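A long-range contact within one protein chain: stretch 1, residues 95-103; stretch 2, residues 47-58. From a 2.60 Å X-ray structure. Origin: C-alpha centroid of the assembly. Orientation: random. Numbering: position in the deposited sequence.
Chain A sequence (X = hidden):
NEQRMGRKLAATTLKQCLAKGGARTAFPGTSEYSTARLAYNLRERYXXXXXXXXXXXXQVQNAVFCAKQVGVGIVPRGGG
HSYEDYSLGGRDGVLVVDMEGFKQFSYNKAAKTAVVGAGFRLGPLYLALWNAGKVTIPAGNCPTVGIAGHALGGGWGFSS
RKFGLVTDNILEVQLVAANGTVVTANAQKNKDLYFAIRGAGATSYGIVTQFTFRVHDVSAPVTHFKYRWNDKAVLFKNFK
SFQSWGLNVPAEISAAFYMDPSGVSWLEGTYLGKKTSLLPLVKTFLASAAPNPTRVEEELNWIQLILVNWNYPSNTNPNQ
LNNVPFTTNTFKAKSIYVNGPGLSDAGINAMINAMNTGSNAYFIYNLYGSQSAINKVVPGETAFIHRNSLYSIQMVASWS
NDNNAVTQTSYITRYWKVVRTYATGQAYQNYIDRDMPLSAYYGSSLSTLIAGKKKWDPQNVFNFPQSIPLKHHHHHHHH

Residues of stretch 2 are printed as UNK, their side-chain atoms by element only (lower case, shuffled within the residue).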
# COMPACT_ATOMS: atom_id res chain seq x y z
N LEU A 95 -22.78 1.62 -1.90
CA LEU A 95 -22.70 0.47 -2.80
C LEU A 95 -21.23 0.13 -2.98
O LEU A 95 -20.46 0.93 -3.55
CB LEU A 95 -23.36 0.76 -4.15
CG LEU A 95 -23.18 -0.31 -5.23
CD1 LEU A 95 -23.87 -1.62 -4.82
CD2 LEU A 95 -23.67 0.17 -6.59
N VAL A 96 -20.83 -1.05 -2.51
CA VAL A 96 -19.46 -1.52 -2.66
C VAL A 96 -19.36 -2.29 -3.96
O VAL A 96 -20.02 -3.32 -4.14
CB VAL A 96 -19.03 -2.41 -1.47
CG1 VAL A 96 -17.65 -3.00 -1.75
CG2 VAL A 96 -19.05 -1.62 -0.16
N VAL A 97 -18.51 -1.81 -4.86
CA VAL A 97 -18.29 -2.46 -6.16
C VAL A 97 -17.02 -3.30 -6.03
O VAL A 97 -15.91 -2.84 -6.32
CB VAL A 97 -18.19 -1.43 -7.28
CG1 VAL A 97 -18.02 -2.13 -8.63
CG2 VAL A 97 -19.41 -0.53 -7.25
N ASP A 98 -17.19 -4.54 -5.59
CA ASP A 98 -16.07 -5.46 -5.41
C ASP A 98 -15.57 -5.94 -6.78
O ASP A 98 -16.32 -6.59 -7.52
CB ASP A 98 -16.49 -6.62 -4.53
CG ASP A 98 -15.35 -7.57 -4.20
OD1 ASP A 98 -14.61 -7.98 -5.11
OD2 ASP A 98 -15.20 -7.90 -3.01
N MET A 99 -14.32 -5.64 -7.10
CA MET A 99 -13.76 -5.88 -8.42
C MET A 99 -13.09 -7.25 -8.55
O MET A 99 -12.23 -7.44 -9.42
CB MET A 99 -12.77 -4.77 -8.78
CG MET A 99 -13.43 -3.42 -8.89
SD MET A 99 -14.56 -3.35 -10.29
CE MET A 99 -13.40 -3.19 -11.65
N GLU A 100 -13.48 -8.21 -7.71
CA GLU A 100 -12.83 -9.51 -7.64
C GLU A 100 -12.83 -10.25 -8.98
O GLU A 100 -11.95 -11.10 -9.22
CB GLU A 100 -13.54 -10.34 -6.58
CG GLU A 100 -13.03 -11.71 -6.31
CD GLU A 100 -13.83 -12.34 -5.19
OE1 GLU A 100 -15.07 -12.14 -5.16
OE2 GLU A 100 -13.20 -12.98 -4.32
N GLY A 101 -13.79 -9.96 -9.85
CA GLY A 101 -13.92 -10.64 -11.11
C GLY A 101 -13.01 -10.16 -12.22
O GLY A 101 -13.05 -10.71 -13.32
N PHE A 102 -12.19 -9.15 -11.96
CA PHE A 102 -11.29 -8.60 -12.98
C PHE A 102 -9.89 -9.16 -12.75
O PHE A 102 -9.07 -8.54 -12.07
CB PHE A 102 -11.31 -7.08 -12.95
CG PHE A 102 -12.56 -6.48 -13.52
CD1 PHE A 102 -13.77 -6.62 -12.87
CD2 PHE A 102 -12.52 -5.78 -14.71
CE1 PHE A 102 -14.93 -6.07 -13.39
CE2 PHE A 102 -13.67 -5.22 -15.25
CZ PHE A 102 -14.88 -5.36 -14.59
N LYS A 103 -9.62 -10.34 -13.33
CA LYS A 103 -8.34 -11.02 -13.19
C LYS A 103 -7.65 -11.22 -14.53
O LYS A 103 -6.89 -12.17 -14.71
CB LYS A 103 -8.52 -12.36 -12.47
CG LYS A 103 -9.23 -12.25 -11.13
CD LYS A 103 -8.29 -12.42 -9.96
CE LYS A 103 -9.00 -12.10 -8.64
NZ LYS A 103 -9.42 -13.29 -7.84
N UNK A 47 -21.71 -0.85 7.19
CA UNK A 47 -22.74 -1.69 6.58
C UNK A 47 -23.20 -1.09 5.26
O UNK A 47 -23.96 -0.11 5.27
c UNK A 47 -23.93 -1.84 7.53
N UNK A 48 -22.78 -1.63 4.12
CA UNK A 48 -23.14 -1.02 2.83
C UNK A 48 -24.61 -1.23 2.51
O UNK A 48 -25.31 -2.02 3.14
c UNK A 48 -21.85 -2.77 3.94
c UNK A 48 -21.21 -2.48 2.61
c UNK A 48 -22.24 -1.76 1.81
N UNK A 49 -25.09 -0.49 1.49
CA UNK A 49 -26.39 -0.79 0.89
C UNK A 49 -26.36 -2.15 0.22
O UNK A 49 -27.27 -2.97 0.39
o UNK A 49 -26.58 1.58 0.30
c UNK A 49 -26.77 0.26 -0.15
N UNK A 50 -25.32 -2.41 -0.56
CA UNK A 50 -25.22 -3.67 -1.29
C UNK A 50 -23.80 -3.87 -1.77
O UNK A 50 -23.01 -2.92 -1.88
c UNK A 50 -26.19 -3.69 -2.48
N UNK A 51 -23.48 -5.13 -2.06
CA UNK A 51 -22.27 -5.51 -2.77
C UNK A 51 -22.67 -5.95 -4.17
O UNK A 51 -23.59 -6.75 -4.33
c UNK A 51 -21.04 -6.32 -0.70
c UNK A 51 -21.36 -6.22 1.69
c UNK A 51 -21.83 -6.53 0.43
c UNK A 51 -21.55 -6.66 -2.07
c UNK A 51 -20.09 -5.71 1.85
c UNK A 51 -19.29 -5.50 0.73
c UNK A 51 -19.76 -5.80 -0.53
N UNK A 52 -21.99 -5.42 -5.18
CA UNK A 52 -22.10 -5.90 -6.55
C UNK A 52 -20.72 -6.37 -6.99
O UNK A 52 -19.71 -5.76 -6.64
c UNK A 52 -22.78 -5.37 -8.92
c UNK A 52 -21.86 -3.55 -7.46
c UNK A 52 -22.68 -4.83 -7.50
N UNK A 53 -20.68 -7.49 -7.72
CA UNK A 53 -19.44 -8.16 -8.10
C UNK A 53 -19.34 -8.17 -9.62
O UNK A 53 -19.64 -9.19 -10.26
c UNK A 53 -19.43 -9.64 -6.04
c UNK A 53 -20.63 -9.54 -3.95
c UNK A 53 -18.26 -9.85 -5.32
c UNK A 53 -19.40 -9.58 -7.54
c UNK A 53 -19.46 -9.75 -3.25
c UNK A 53 -20.61 -9.48 -5.34
c UNK A 53 -18.28 -9.90 -3.93
N UNK A 54 -18.94 -7.06 -10.23
CA UNK A 54 -18.84 -7.02 -11.70
C UNK A 54 -17.82 -8.02 -12.20
O UNK A 54 -16.78 -8.24 -11.58
c UNK A 54 -18.39 -5.59 -12.00
c UNK A 54 -18.62 -4.83 -10.78
c UNK A 54 -18.55 -5.78 -9.63
N UNK A 55 -18.15 -8.64 -13.34
CA UNK A 55 -17.19 -9.35 -14.16
C UNK A 55 -16.97 -8.70 -15.53
O UNK A 55 -16.09 -9.15 -16.26
o UNK A 55 -18.88 -10.85 -15.05
c UNK A 55 -17.77 -11.53 -13.04
c UNK A 55 -17.62 -10.82 -14.37
N UNK A 56 -17.74 -7.66 -15.88
CA UNK A 56 -17.60 -6.97 -17.16
C UNK A 56 -17.62 -5.46 -16.95
O UNK A 56 -18.18 -4.96 -15.97
c UNK A 56 -18.72 -7.33 -18.15
c UNK A 56 -18.94 -8.83 -18.19
o UNK A 56 -19.94 -6.67 -17.76
N UNK A 57 -17.03 -4.74 -17.90
CA UNK A 57 -17.08 -3.28 -17.88
C UNK A 57 -18.52 -2.79 -17.94
O UNK A 57 -18.88 -1.80 -17.29
c UNK A 57 -16.25 -2.69 -19.03
c UNK A 57 -14.79 -3.04 -18.87
c UNK A 57 -16.44 -1.19 -19.12
N UNK A 58 -19.36 -3.47 -18.71
CA UNK A 58 -20.77 -3.11 -18.76
C UNK A 58 -21.38 -3.09 -17.37
O UNK A 58 -22.15 -2.18 -17.03
c UNK A 58 -21.53 -4.10 -19.65

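Position 47 carries a single side-chain carbon and lies out of reach of stretch 1; it is Ala47. At position 48 three carbons close a ring onto the backbone N, which only proline does. The CA-to-CB bond of Pro48 points toward stretch 1, and CG lies 3.6 Å from Val96 CG2. Position 49 has one carbon followed by one oxygen, a serine; Ser49 OG comes no closer than 4.4 Å to Leu95 N, too far for a hydrogen bond.

Position 50 shows one carbon, at 3.9 Å from Leu95 CD1, and is Ala50. Its backbone O accepts a hydrogen bond from Val96 N at 2.9 Å. Position 51 bears one carbon and then a six-carbon ring with no oxygen, hence Phe51. Its side chain lies on the same sheet face as that of Val96, with Phe51 CD1 3.6 Å from Val96 CB.

At position 52 one carbon carries two more. This branched, all-carbon side chain is that of Val52, which shares the other face with Leu95 and Val97: its CG1 sits 3.8 Å from Leu95 CD1 and 3.9 Å from Val97 CG2. Position 53 again has one carbon and a six-carbon ring, so it is Phe53; CE2 lies 3.8 Å from Asp98 CG.

The three carbons at position 54 return to the backbone N, identifying Pro54. Its CG packs 3.5 Å from Val97 CG1, while its CD lies 3.2 Å from Asp98 O. Position 55 has a carbon carrying one oxygen and one carbon: Thr55, with CG2 4.4 Å from Gly101 CA. Position 56 repeats these atoms and is Thr56. The CA-to-CB bond of Thr56 points away from stretch 1 and its side chain N-caps the following helix, but its backbone O lies at the edge of the Phe102 ring, 3.6 Å from CZ. Position 57 has one carbon bearing two, and is Val57; CG2 is 4.4 Å from Phe102 CE2. Position 58, a lone carbon out of reach, is Ala58.

The contact is built on parallel strand pairing. Besides the Val96 N bond, Val52 N donates to Val96 O (3.1 Å) and Val52 O accepts from Asp98 N (3.0 Å), so Val52 is bonded through both its N and O. Beyond the strands, the Met99–Phe102 type I turn, closed by Phe102 N to Met99 O at 3.1 Å, leads into Phe102, whose ring extends the packing to Pro54 and Val57. Gly101 fits closely here: an ideal CB would clash with Pro54 O and Thr55 CG2.

Stretch 2 (47-58) APSAFVFPTTVA
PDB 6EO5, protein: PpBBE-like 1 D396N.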